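Local atomic coordinates of probable cell division protein WhiA (Thermotoga maritima, PDB entry 3HYI), a protein that is probably involved in cell division and chromosome segregation and probably binds DNA, joining a degenerate LAGLIDADG homing endonuclease domain to a C-terminal helix-turn-helix domain. Residues Leu253-Asn258 against Arg264-Lys269; Ala226-Ala231 against Ser279-Ile284; Asn127-Tyr132 against Asp195-Glu200; Ser124-Asn127 against Tyr132-Glu135. All blocks are in the same frame, centred on the assembly; numbering follows the deposited sequence. Where two conformers were deposited one is given.

Interaction 1: residues Leu253-Asn258 against Arg264-Lys269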
loop_
_atom_site.group_PDB
_atom_site.type_symbol
_atom_site.label_atom_id
_atom_site.label_comp_id
_atom_site.label_asym_id
_atom_site.label_seq_id
_atom_site.Cartn_x
_atom_site.Cartn_y
_atom_site.Cartn_z
ATOM N N LEU A 253 20.274 -7.986 -47.720
ATOM C CA LEU A 253 20.148 -6.713 -48.432
ATOM C C LEU A 253 19.571 -5.599 -47.553
ATOM O O LEU A 253 20.110 -4.495 -47.514
ATOM C CB LEU A 253 19.278 -6.878 -49.683
ATOM C CG LEU A 253 19.873 -7.674 -50.849
ATOM C CD1 LEU A 253 18.854 -7.799 -51.967
ATOM C CD2 LEU A 253 21.153 -7.031 -51.360
ATOM N N VAL A 254 18.477 -5.895 -46.856
ATOM C CA VAL A 254 17.812 -4.908 -46.000
ATOM C C VAL A 254 18.719 -4.424 -44.861
ATOM O O VAL A 254 18.752 -3.231 -44.560
ATOM C CB VAL A 254 16.468 -5.456 -45.441
ATOM C CG1 VAL A 254 16.030 -4.689 -44.211
ATOM C CG2 VAL A 254 15.388 -5.389 -46.512
ATOM N N ARG A 255 19.457 -5.344 -44.243
ATOM C CA ARG A 255 20.444 -4.982 -43.223
ATOM C C ARG A 255 21.531 -4.071 -43.805
ATOM O O ARG A 255 21.879 -3.053 -43.210
ATOM C CB ARG A 255 21.088 -6.239 -42.627
ATOM C CG ARG A 255 22.256 -5.987 -41.661
ATOM C CD ARG A 255 21.795 -5.647 -40.248
ATOM N NE ARG A 255 21.332 -4.269 -40.103
ATOM C CZ ARG A 255 20.873 -3.736 -38.972
ATOM N NH1 ARG A 255 20.792 -4.450 -37.856
ATOM N NH2 ARG A 255 20.485 -2.472 -38.961
ATOM N N LEU A 256 22.057 -4.450 -44.966
ATOM C CA LEU A 256 23.173 -3.735 -45.588
ATOM C C LEU A 256 22.755 -2.341 -46.055
ATOM O O LEU A 256 23.545 -1.396 -45.992
ATOM C CB LEU A 256 23.733 -4.544 -46.767
ATOM C CG LEU A 256 25.206 -4.321 -47.112
ATOM C CD1 LEU A 256 26.096 -4.778 -45.961
ATOM C CD2 LEU A 256 25.572 -5.058 -48.390
ATOM N N ARG A 257 21.511 -2.220 -46.512
ATOM C CA ARG A 257 20.977 -0.943 -46.978
ATOM C C ARG A 257 20.459 -0.077 -45.829
ATOM O O ARG A 257 20.316 1.137 -45.984
ATOM C CB ARG A 257 19.869 -1.176 -48.009
ATOM C CG ARG A 257 20.376 -1.782 -49.315
ATOM C CD ARG A 257 19.255 -1.989 -50.324
ATOM N NE ARG A 257 19.718 -2.722 -51.503
ATOM N N ASN A 258 20.176 -0.702 -44.685
ATOM C CA ASN A 258 19.670 0.009 -43.507
ATOM C C ASN A 258 20.445 -0.396 -42.260
ATOM O O ASN A 258 19.938 -1.146 -41.434
ATOM C CB ASN A 258 18.184 -0.292 -43.289
ATOM C CG ASN A 258 17.339 -0.007 -44.512
ATOM O OD1 ASN A 258 16.750 1.067 -44.631
ATOM N ND2 ASN A 258 17.272 -0.969 -45.429
ATOM N N ARG A 264 13.756 -4.923 -35.045
ATOM C CA ARG A 264 12.309 -4.717 -35.151
ATOM C C ARG A 264 11.956 -3.954 -36.427
ATOM O O ARG A 264 11.068 -4.362 -37.176
ATOM C CB ARG A 264 11.805 -3.931 -33.938
ATOM C CG ARG A 264 10.289 -3.679 -33.904
ATOM C CD ARG A 264 9.578 -4.674 -33.007
ATOM N NE ARG A 264 10.048 -4.568 -31.626
ATOM C CZ ARG A 264 9.842 -5.475 -30.672
ATOM N NH1 ARG A 264 9.161 -6.590 -30.920
ATOM N NH2 ARG A 264 10.329 -5.265 -29.454
ATOM N N GLU A 265 12.659 -2.851 -36.662
ATOM C CA GLU A 265 12.380 -1.988 -37.805
ATOM C C GLU A 265 12.819 -2.624 -39.129
ATOM O O GLU A 265 12.139 -2.476 -40.143
ATOM C CB GLU A 265 13.032 -0.610 -37.608
ATOM C CG GLU A 265 12.283 0.545 -38.268
ATOM C CD GLU A 265 10.842 0.681 -37.790
ATOM O OE1 GLU A 265 10.515 0.195 -36.683
ATOM O OE2 GLU A 265 10.028 1.279 -38.526
ATOM N N LEU A 266 13.948 -3.330 -39.116
ATOM C CA LEU A 266 14.355 -4.150 -40.260
ATOM C C LEU A 266 13.291 -5.192 -40.601
ATOM O O LEU A 266 13.011 -5.446 -41.775
ATOM C CB LEU A 266 15.670 -4.883 -39.977
ATOM C CG LEU A 266 17.006 -4.178 -40.185
ATOM C CD1 LEU A 266 18.113 -5.217 -40.076
ATOM C CD2 LEU A 266 17.070 -3.465 -41.530
ATOM N N GLY A 267 12.726 -5.810 -39.566
ATOM C CA GLY A 267 11.678 -6.813 -39.734
ATOM C C GLY A 267 10.437 -6.260 -40.405
ATOM O O GLY A 267 9.880 -6.889 -41.302
ATOM N N LYS A 268 10.012 -5.077 -39.974
ATOM C CA LYS A 268 8.839 -4.414 -40.545
ATOM C C LYS A 268 8.952 -4.281 -42.070
ATOM O O LYS A 268 7.960 -4.420 -42.783
ATOM C CB LYS A 268 8.642 -3.033 -39.906
ATOM C CG LYS A 268 7.202 -2.560 -39.884
ATOM C CD LYS A 268 7.067 -1.205 -39.199
ATOM N N LYS A 269 10.168 -4.036 -42.557
ATOM C CA LYS A 269 10.415 -3.877 -43.991
ATOM C C LYS A 269 10.230 -5.159 -44.815
ATOM O O LYS A 269 10.116 -5.084 -46.039
ATOM C CB LYS A 269 11.817 -3.306 -44.230
ATOM C CG LYS A 269 11.988 -1.880 -43.725
ATOM C CD LYS A 269 13.390 -1.357 -43.970
ATOM C CE LYS A 269 13.495 0.124 -43.645
ATOM N NZ LYS A 269 12.865 0.982 -44.683
#
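L266 sets its CD1 methyl over one face of the R255 guanidinium. CD1 sits 3.2 Å above the plane of that group, over the centre, and L266 CD1 comes within 3.3 Å of R255 CZ. The two side chains cross at about a right angle. R255 gets there by bending at chi2 (82°) and chi3 (-78°), which turns the guanidinium face to the leucine. The edge of the guanidinium is held by hydrogen bonds. R255 NH2 donates to N258 O at 2.9 Å, on a lone pair in the carbonyl plane, and also to L261 O. NH1 hydrogen-bonds to Q228 OE1 on helix 207-238. The other methyl of L266, CD2, lies 3.8 Å from N258 CB. Here the end of helix 246-257 meets helix 263-268, within the C-terminal helix-turn-helix domain; the predicted DNA-binding motif includes 264-269. With an alanine in place of R255, N258 O, L261 O and Q228 OE1 would probably all lose a donor, and L266 CD1 the flat group beneath it. N258 is the first residue to leave the helix. Its ND2 turns back to V254 O at 2.8 Å, with the acceptor in the amide plane and an N-H...O angle of 164°. This bond fixes the rotation of the amide. K269 comes from the opposite direction, and its CE rests 3.5 Å from N258 OD1.

Interaction 2: residues Ala226-Ala231 against Ser279-Ile284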
loop_
_atom_site.group_PDB
_atom_site.type_symbol
_atom_site.label_atom_id
_atom_site.label_comp_id
_atom_site.label_asym_id
_atom_site.label_seq_id
_atom_site.Cartn_x
_atom_site.Cartn_y
_atom_site.Cartn_z
ATOM N N ALA A 226 27.271 -4.834 -36.016
ATOM C CA ALA A 226 28.556 -4.836 -36.723
ATOM C C ALA A 226 28.892 -6.232 -37.242
ATOM O O ALA A 226 29.442 -6.392 -38.332
ATOM C CB ALA A 226 29.667 -4.338 -35.805
ATOM N N ARG A 227 28.546 -7.230 -36.437
ATOM C CA ARG A 227 28.774 -8.637 -36.741
ATOM C C ARG A 227 27.868 -9.118 -37.870
ATOM O O ARG A 227 28.255 -9.979 -38.661
ATOM C CB ARG A 227 28.495 -9.457 -35.480
ATOM C CG ARG A 227 29.301 -10.718 -35.322
ATOM C CD ARG A 227 29.320 -11.156 -33.856
ATOM N NE ARG A 227 28.473 -12.321 -33.613
ATOM N N GLN A 228 26.661 -8.562 -37.933
ATOM C CA GLN A 228 25.732 -8.865 -39.014
ATOM C C GLN A 228 26.269 -8.287 -40.315
ATOM O O GLN A 228 26.373 -8.987 -41.325
ATOM C CB GLN A 228 24.357 -8.273 -38.722
ATOM C CG GLN A 228 23.667 -8.868 -37.504
ATOM C CD GLN A 228 22.651 -7.929 -36.893
ATOM O OE1 GLN A 228 22.198 -6.990 -37.537
ATOM N NE2 GLN A 228 22.287 -8.181 -35.644
ATOM N N ILE A 229 26.616 -7.004 -40.271
ATOM C CA ILE A 229 27.152 -6.304 -41.432
ATOM C C ILE A 229 28.397 -7.021 -41.958
ATOM O O ILE A 229 28.479 -7.325 -43.146
ATOM C CB ILE A 229 27.475 -4.829 -41.107
ATOM C CG1 ILE A 229 26.187 -4.053 -40.812
ATOM C CG2 ILE A 229 28.206 -4.168 -42.265
ATOM C CD1 ILE A 229 26.425 -2.668 -40.245
ATOM N N ARG A 230 29.337 -7.322 -41.063
ATOM C CA ARG A 230 30.568 -8.034 -41.429
ATOM C C ARG A 230 30.287 -9.385 -42.100
ATOM O O ARG A 230 30.909 -9.724 -43.108
ATOM C CB ARG A 230 31.454 -8.244 -40.198
ATOM C CG ARG A 230 32.869 -8.696 -40.526
ATOM N N ALA A 231 29.348 -10.147 -41.541
ATOM C CA ALA A 231 28.959 -11.447 -42.105
ATOM C C ALA A 231 28.381 -11.308 -43.515
ATOM O O ALA A 231 28.692 -12.097 -44.404
ATOM C CB ALA A 231 27.950 -12.140 -41.192
ATOM N N SER A 279 16.625 -14.712 -36.285
ATOM C CA SER A 279 16.992 -16.102 -36.563
ATOM C C SER A 279 17.682 -16.206 -37.919
ATOM O O SER A 279 18.640 -16.959 -38.086
ATOM C CB SER A 279 15.755 -17.003 -36.548
ATOM O OG SER A 279 15.113 -16.967 -35.285
ATOM N N LYS A 280 17.179 -15.442 -38.885
ATOM C CA LYS A 280 17.744 -15.428 -40.230
ATOM C C LYS A 280 19.128 -14.801 -40.273
ATOM O O LYS A 280 20.004 -15.267 -41.006
ATOM C CB LYS A 280 16.816 -14.685 -41.182
ATOM C CG LYS A 280 15.646 -15.521 -41.601
ATOM C CD LYS A 280 14.654 -14.702 -42.385
ATOM C CE LYS A 280 13.246 -15.191 -42.138
ATOM N NZ LYS A 280 13.069 -16.601 -42.591
ATOM N N LEU A 281 19.315 -13.737 -39.497
ATOM C CA LEU A 281 20.624 -13.112 -39.353
ATOM C C LEU A 281 21.639 -14.064 -38.713
ATOM O O LEU A 281 22.810 -14.061 -39.090
ATOM C CB LEU A 281 20.517 -11.816 -38.542
ATOM C CG LEU A 281 19.947 -10.626 -39.320
ATOM C CD1 LEU A 281 19.472 -9.535 -38.372
ATOM C CD2 LEU A 281 20.981 -10.081 -40.305
ATOM N N LYS A 282 21.187 -14.876 -37.757
ATOM C CA LYS A 282 22.048 -15.886 -37.125
ATOM C C LYS A 282 22.519 -16.936 -38.137
ATOM O O LYS A 282 23.677 -17.357 -38.112
ATOM C CB LYS A 282 21.323 -16.572 -35.967
ATOM C CG LYS A 282 21.007 -15.652 -34.800
ATOM N N ARG A 283 21.616 -17.353 -39.023
ATOM C CA ARG A 283 21.965 -18.269 -40.111
ATOM C C ARG A 283 22.991 -17.661 -41.060
ATOM O O ARG A 283 23.928 -18.337 -41.490
ATOM C CB ARG A 283 20.723 -18.659 -40.912
ATOM C CG ARG A 283 19.794 -19.620 -40.193
ATOM C CD ARG A 283 18.967 -20.422 -41.189
ATOM N NE ARG A 283 17.774 -19.702 -41.636
ATOM C CZ ARG A 283 17.207 -19.823 -42.837
ATOM N NH1 ARG A 283 17.722 -20.615 -43.775
ATOM N NH2 ARG A 283 16.115 -19.125 -43.114
ATOM N N ILE A 284 22.795 -16.388 -41.394
ATOM C CA ILE A 284 23.706 -15.665 -42.276
ATOM C C ILE A 284 25.108 -15.595 -41.664
ATOM O O ILE A 284 26.103 -15.813 -42.351
ATOM C CB ILE A 284 23.173 -14.246 -42.588
ATOM C CG1 ILE A 284 21.980 -14.331 -43.544
ATOM C CG2 ILE A 284 24.264 -13.374 -43.195
ATOM C CD1 ILE A 284 21.214 -13.029 -43.690
#
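L281 and Q228 bury the most surface here, about 50 Å² each. L281 crosses the glutamine at a slant, CD2 at its CB and CG and CD1 at its amide. L281 CD2 lies 4.1 Å from both Q228 CB and Q228 CG. L281 CD1 is 3.8 Å from Q228 OE1 and 3.9 Å from Q228 CD. The glutamine chain runs extended beyond CG (chi2 156°), which brings the amide to the CD1 methyl and to R255. The amide oxygen is not left to the leucine alone: Q228 OE1 accepts a hydrogen bond from R255 NH1. A leucine in place of Q228 would probably leave R255 NH1 without this acceptor. One turn further on, A231 and I284 form a second, looser touch. A231 CB is 4.4 Å from I284 CG2 and 4.3 Å from I284 O. No hydrogen bond crosses between the segments. The contact lies in the core of the helix-turn-helix domain, between the long helix 207-238 and helix 274-288. L263 of helix 263-268 touches both Q228 and L281. V251 of helix 246-257 also packs on L281, and I285 and A288 of helix 274-288 continue the cover of A231.

Interaction 3: residues Asn127-Tyr132 against Asp195-Glu200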
loop_
_atom_site.group_PDB
_atom_site.type_symbol
_atom_site.label_atom_id
_atom_site.label_comp_id
_atom_site.label_asym_id
_atom_site.label_seq_id
_atom_site.Cartn_x
_atom_site.Cartn_y
_atom_site.Cartn_z
ATOM N N ASN A 127 -4.259 -4.344 4.944
ATOM C CA ASN A 127 -2.980 -5.027 4.817
ATOM C C ASN A 127 -2.090 -4.240 3.843
ATOM O O ASN A 127 -2.411 -4.142 2.657
ATOM C CB ASN A 127 -3.194 -6.457 4.312
ATOM C CG ASN A 127 -1.971 -7.344 4.505
ATOM O OD1 ASN A 127 -0.830 -6.890 4.408
ATOM N ND2 ASN A 127 -2.212 -8.624 4.772
ATOM N N PRO A 128 -0.969 -3.682 4.340
ATOM C CA PRO A 128 -0.105 -2.794 3.553
ATOM C C PRO A 128 0.691 -3.507 2.467
ATOM O O PRO A 128 1.395 -2.862 1.683
ATOM C CB PRO A 128 0.835 -2.208 4.602
ATOM C CG PRO A 128 0.932 -3.262 5.621
ATOM C CD PRO A 128 -0.428 -3.885 5.695
ATOM N N ARG A 129 0.576 -4.829 2.422
ATOM C CA ARG A 129 1.069 -5.595 1.297
ATOM C C ARG A 129 0.211 -5.319 0.065
ATOM O O ARG A 129 0.639 -5.573 -1.062
ATOM C CB ARG A 129 1.030 -7.085 1.616
ATOM C CG ARG A 129 2.165 -7.848 0.998
ATOM C CD ARG A 129 1.926 -9.331 1.113
ATOM N NE ARG A 129 1.899 -9.754 2.511
ATOM C CZ ARG A 129 2.979 -9.934 3.270
ATOM N NH1 ARG A 129 4.201 -9.733 2.779
ATOM N NH2 ARG A 129 2.838 -10.319 4.535
ATOM N N TYR A 130 -0.997 -4.807 0.296
ATOM C CA TYR A 130 -1.961 -4.551 -0.769
ATOM C C TYR A 130 -2.403 -3.103 -0.884
ATOM O O TYR A 130 -2.669 -2.629 -1.988
ATOM C CB TYR A 130 -3.181 -5.442 -0.564
ATOM C CG TYR A 130 -2.822 -6.907 -0.568
ATOM C CD1 TYR A 130 -1.929 -7.417 -1.510
ATOM C CD2 TYR A 130 -3.362 -7.782 0.368
ATOM C CE1 TYR A 130 -1.585 -8.753 -1.520
ATOM C CE2 TYR A 130 -3.026 -9.127 0.363
ATOM C CZ TYR A 130 -2.136 -9.606 -0.583
ATOM O OH TYR A 130 -1.796 -10.941 -0.597
ATOM N N HIS A 131 -2.495 -2.408 0.247
ATOM C CA HIS A 131 -2.948 -1.023 0.253
ATOM C C HIS A 131 -2.324 -0.234 1.370
ATOM O O HIS A 131 -2.024 -0.771 2.429
ATOM C CB HIS A 131 -4.457 -0.940 0.465
ATOM C CG HIS A 131 -5.249 -1.775 -0.480
ATOM N ND1 HIS A 131 -5.753 -3.013 -0.150
ATOM C CD2 HIS A 131 -5.619 -1.545 -1.757
ATOM C CE1 HIS A 131 -6.404 -3.509 -1.187
ATOM N NE2 HIS A 131 -6.335 -2.638 -2.177
ATOM N N TYR A 132 -2.171 1.061 1.134
ATOM C CA TYR A 132 -1.905 2.001 2.204
ATOM C C TYR A 132 -3.220 2.687 2.546
ATOM O O TYR A 132 -3.658 3.601 1.843
ATOM C CB TYR A 132 -0.850 3.026 1.789
ATOM C CG TYR A 132 0.549 2.471 1.598
ATOM C CD1 TYR A 132 0.972 1.317 2.259
ATOM C CD2 TYR A 132 1.465 3.124 0.776
ATOM C CE1 TYR A 132 2.250 0.821 2.091
ATOM C CE2 TYR A 132 2.752 2.633 0.603
ATOM C CZ TYR A 132 3.138 1.480 1.267
ATOM O OH TYR A 132 4.406 0.973 1.114
ATOM N N ASP A 195 7.306 -2.308 8.373
ATOM C CA ASP A 195 8.566 -1.776 7.841
ATOM C C ASP A 195 9.284 -2.791 6.964
ATOM O O ASP A 195 9.904 -2.437 5.966
ATOM C CB ASP A 195 9.506 -1.367 8.983
ATOM C CG ASP A 195 9.000 -0.169 9.763
ATOM O OD1 ASP A 195 8.077 0.522 9.283
ATOM O OD2 ASP A 195 9.532 0.086 10.863
ATOM N N ARG A 196 9.220 -4.061 7.364
ATOM C CA ARG A 196 9.827 -5.143 6.580
ATOM C C ARG A 196 9.121 -5.287 5.228
ATOM O O ARG A 196 9.757 -5.593 4.221
ATOM C CB ARG A 196 9.774 -6.468 7.345
ATOM N N ILE A 197 7.809 -5.057 5.221
ATOM C CA ILE A 197 7.015 -5.047 3.991
ATOM C C ILE A 197 7.347 -3.828 3.127
ATOM O O ILE A 197 7.559 -3.957 1.920
ATOM C CB ILE A 197 5.496 -5.049 4.302
ATOM C CG1 ILE A 197 5.058 -6.419 4.817
ATOM C CG2 ILE A 197 4.683 -4.686 3.066
ATOM C CD1 ILE A 197 3.683 -6.414 5.447
ATOM N N VAL A 198 7.382 -2.651 3.751
ATOM C CA VAL A 198 7.686 -1.397 3.051
ATOM C C VAL A 198 9.105 -1.394 2.487
ATOM O O VAL A 198 9.315 -1.084 1.312
ATOM C CB VAL A 198 7.519 -0.171 3.981
ATOM C CG1 VAL A 198 8.075 1.090 3.322
ATOM C CG2 VAL A 198 6.057 0.019 4.354
ATOM N N THR A 199 10.073 -1.746 3.331
ATOM C CA THR A 199 11.484 -1.791 2.931
ATOM C C THR A 199 11.760 -2.837 1.837
ATOM O O THR A 199 12.685 -2.668 1.041
ATOM C CB THR A 199 12.404 -2.055 4.154
ATOM O OG1 THR A 199 12.355 -0.932 5.043
ATOM C CG2 THR A 199 13.851 -2.279 3.724
ATOM N N GLU A 200 10.955 -3.899 1.795
ATOM C CA GLU A 200 11.130 -4.976 0.813
ATOM C C GLU A 200 10.542 -4.651 -0.563
ATOM O O GLU A 200 10.930 -5.261 -1.561
ATOM C CB GLU A 200 10.511 -6.276 1.331
#
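I197 fits against the turn at P128 and R129 and buries 91 Å², the largest share of any residue in this contact. Its CG2 is 4.0 Å from P128 O, and its CD1 is 4.2 Å from P128 CG. With chi1 at -73°, CG2 stands anti to the backbone N and CG1 anti to the carbonyl carbon, and both branches are used. CG1 carries CD1 towards the arginine. The guanidinium of R129 has I197 CD1 over one face, 4.0 Å above the plane and offset toward the rim. R129 is exposed, and this side is the looser one. N127 forms an Asx turn: its OD1 accepts from R129 N at 3.2 Å. N127 O also takes the backbone N-H of both Y130 and H131. These residues lie in the loop between strands 123-125 and 134-138 of the LAGLIDADG-like domain. The loop packs on helix 189-201, the last helix before the long helix 207-238. Away from I197 the contact thins to one touch, where Y132 OH meets V198 CG2 at 3.8 Å. The tyrosine is exposed too, although I175 of helix 175-184 touches both it and V198. F9 of helix 9-16 packs on the buried P128.

Interaction 4: residues Ser124-Asn127 against Tyr132-Glu135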
loop_
_atom_site.group_PDB
_atom_site.type_symbol
_atom_site.label_atom_id
_atom_site.label_comp_id
_atom_site.label_asym_id
_atom_site.label_seq_id
_atom_site.Cartn_x
_atom_site.Cartn_y
_atom_site.Cartn_z
ATOM N N SER A 124 -10.419 1.039 10.865
ATOM C CA SER A 124 -9.799 -0.164 10.314
ATOM C C SER A 124 -8.553 0.186 9.521
ATOM O O SER A 124 -8.308 1.349 9.197
ATOM C CB SER A 124 -10.778 -0.951 9.433
ATOM O OG SER A 124 -11.231 -0.178 8.337
ATOM N N MET A 125 -7.767 -0.838 9.221
ATOM C CA MET A 125 -6.548 -0.670 8.457
ATOM C C MET A 125 -6.367 -1.823 7.486
ATOM O O MET A 125 -6.577 -2.989 7.823
ATOM C CB MET A 125 -5.336 -0.593 9.380
ATOM C CG MET A 125 -4.072 -0.155 8.669
ATOM S SD MET A 125 -2.594 -0.504 9.622
ATOM C CE MET A 125 -1.332 -0.174 8.399
ATOM N N THR A 126 -5.954 -1.472 6.279
ATOM C CA THR A 126 -5.717 -2.438 5.233
ATOM C C THR A 126 -4.355 -3.101 5.405
ATOM O O THR A 126 -3.422 -2.502 5.951
ATOM C CB THR A 126 -5.771 -1.762 3.858
ATOM O OG1 THR A 126 -7.140 -1.582 3.469
ATOM C CG2 THR A 126 -5.076 -2.620 2.833
ATOM N N ASN A 127 -4.259 -4.344 4.944
ATOM C CA ASN A 127 -2.980 -5.027 4.817
ATOM C C ASN A 127 -2.090 -4.240 3.843
ATOM O O ASN A 127 -2.411 -4.142 2.657
ATOM C CB ASN A 127 -3.194 -6.457 4.312
ATOM C CG ASN A 127 -1.971 -7.344 4.505
ATOM O OD1 ASN A 127 -0.830 -6.890 4.408
ATOM N ND2 ASN A 127 -2.212 -8.624 4.772
ATOM N N TYR A 132 -2.171 1.061 1.134
ATOM C CA TYR A 132 -1.905 2.001 2.204
ATOM C C TYR A 132 -3.220 2.687 2.546
ATOM O O TYR A 132 -3.658 3.601 1.843
ATOM C CB TYR A 132 -0.850 3.026 1.789
ATOM C CG TYR A 132 0.549 2.471 1.598
ATOM C CD1 TYR A 132 0.972 1.317 2.259
ATOM C CD2 TYR A 132 1.465 3.124 0.776
ATOM C CE1 TYR A 132 2.250 0.821 2.091
ATOM C CE2 TYR A 132 2.752 2.633 0.603
ATOM C CZ TYR A 132 3.138 1.480 1.267
ATOM O OH TYR A 132 4.406 0.973 1.114
ATOM N N HIS A 133 -3.855 2.228 3.621
ATOM C CA HIS A 133 -5.144 2.767 4.033
ATOM C C HIS A 133 -5.436 2.504 5.506
ATOM O O HIS A 133 -5.477 1.357 5.949
ATOM C CB HIS A 133 -6.264 2.167 3.182
ATOM C CG HIS A 133 -7.577 2.870 3.331
ATOM N ND1 HIS A 133 -7.787 4.154 2.876
ATOM C CD2 HIS A 133 -8.751 2.465 3.871
ATOM C CE1 HIS A 133 -9.032 4.512 3.132
ATOM N NE2 HIS A 133 -9.639 3.506 3.735
ATOM N N LEU A 134 -5.638 3.584 6.249
ATOM C CA LEU A 134 -6.146 3.522 7.608
ATOM C C LEU A 134 -7.319 4.486 7.676
ATOM O O LEU A 134 -7.192 5.642 7.268
ATOM C CB LEU A 134 -5.061 3.911 8.612
ATOM C CG LEU A 134 -5.467 3.807 10.088
ATOM C CD1 LEU A 134 -4.272 3.443 10.963
ATOM C CD2 LEU A 134 -6.130 5.097 10.572
ATOM N N GLU A 135 -8.458 4.009 8.172
ATOM C CA GLU A 135 -9.676 4.815 8.185
ATOM C C GLU A 135 -10.318 4.888 9.561
ATOM O O GLU A 135 -10.121 4.011 10.395
ATOM C CB GLU A 135 -10.692 4.277 7.169
ATOM C CG GLU A 135 -11.136 2.844 7.419
ATOM C CD GLU A 135 -12.236 2.404 6.476
ATOM O OE1 GLU A 135 -12.125 2.674 5.263
ATOM O OE2 GLU A 135 -13.210 1.779 6.949
HETATM O O HOH W 1 -2.288 0.074 5.174
#
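A beta hairpin at the edge of the antiparallel sheet of strands 123-125, 134-138, 168-172 and 160-163, in the LAGLIDADG-like domain, brings S124-N127 against Y132-E135. S124 and E135 form a hydrogen-bonded pair: S124 N donates to E135 O at 3.0 Å, and E135 N returns to S124 O at 2.9 Å. M125 and L134 are the next, non-hydrogen-bonded pair, with M125 CG 4.2 Å from L134 CB. Beyond the regular strands the pairing goes on with T126 N to H133 O at 2.9 Å. Nearer the loop, a water takes over and bridges T126 O and H133 N. On the face of S124 and E135 the side chains also meet, both first torsions near 60° bringing S124 OG to E135 OE2 in a weak hydrogen bond of 3.1 Å. The other carboxylate oxygen, OE1, accepts from H133 NE2 at 3.0 Å through its anti lone pair, close to the ring plane. K169 forms a salt bridge with OE1 and N137 ND2 donates to OE2, so both oxygens have partners; the lysine probably helps keep the group charged. T126 OG1 lies at the edge of the H133 ring. M125 and L134 point to the other face. There I178 and L182 of helix 175-184 and I194 of helix 189-201 cover M125, while F181 covers L134. Strand 168-172 pairs with 134-138 on its other side, through L134 and I172.

In the fold
The four contacts fall into two groups, one in each domain. Interactions 1 and 2 share the helix-turn-helix domain. Their centres are 12 Å apart, and the R255 to Q228 bond joins them. Interaction 1 is nested inside the loop closed by interaction 2. It is partly buried and sets a methyl on a guanidinium, whereas interaction 2 is fully buried side-chain packing between helices. Interactions 3 and 4 belong to the LAGLIDADG-like domain and share N127 and Y132. Only interaction 4 has hydrogen bonds between its segments, mostly from backbone to backbone; interaction 3 is a surface contact of a loop on a helix. The two groups do not touch: the centres of interactions 1 and 3 lie about 47 Å apart.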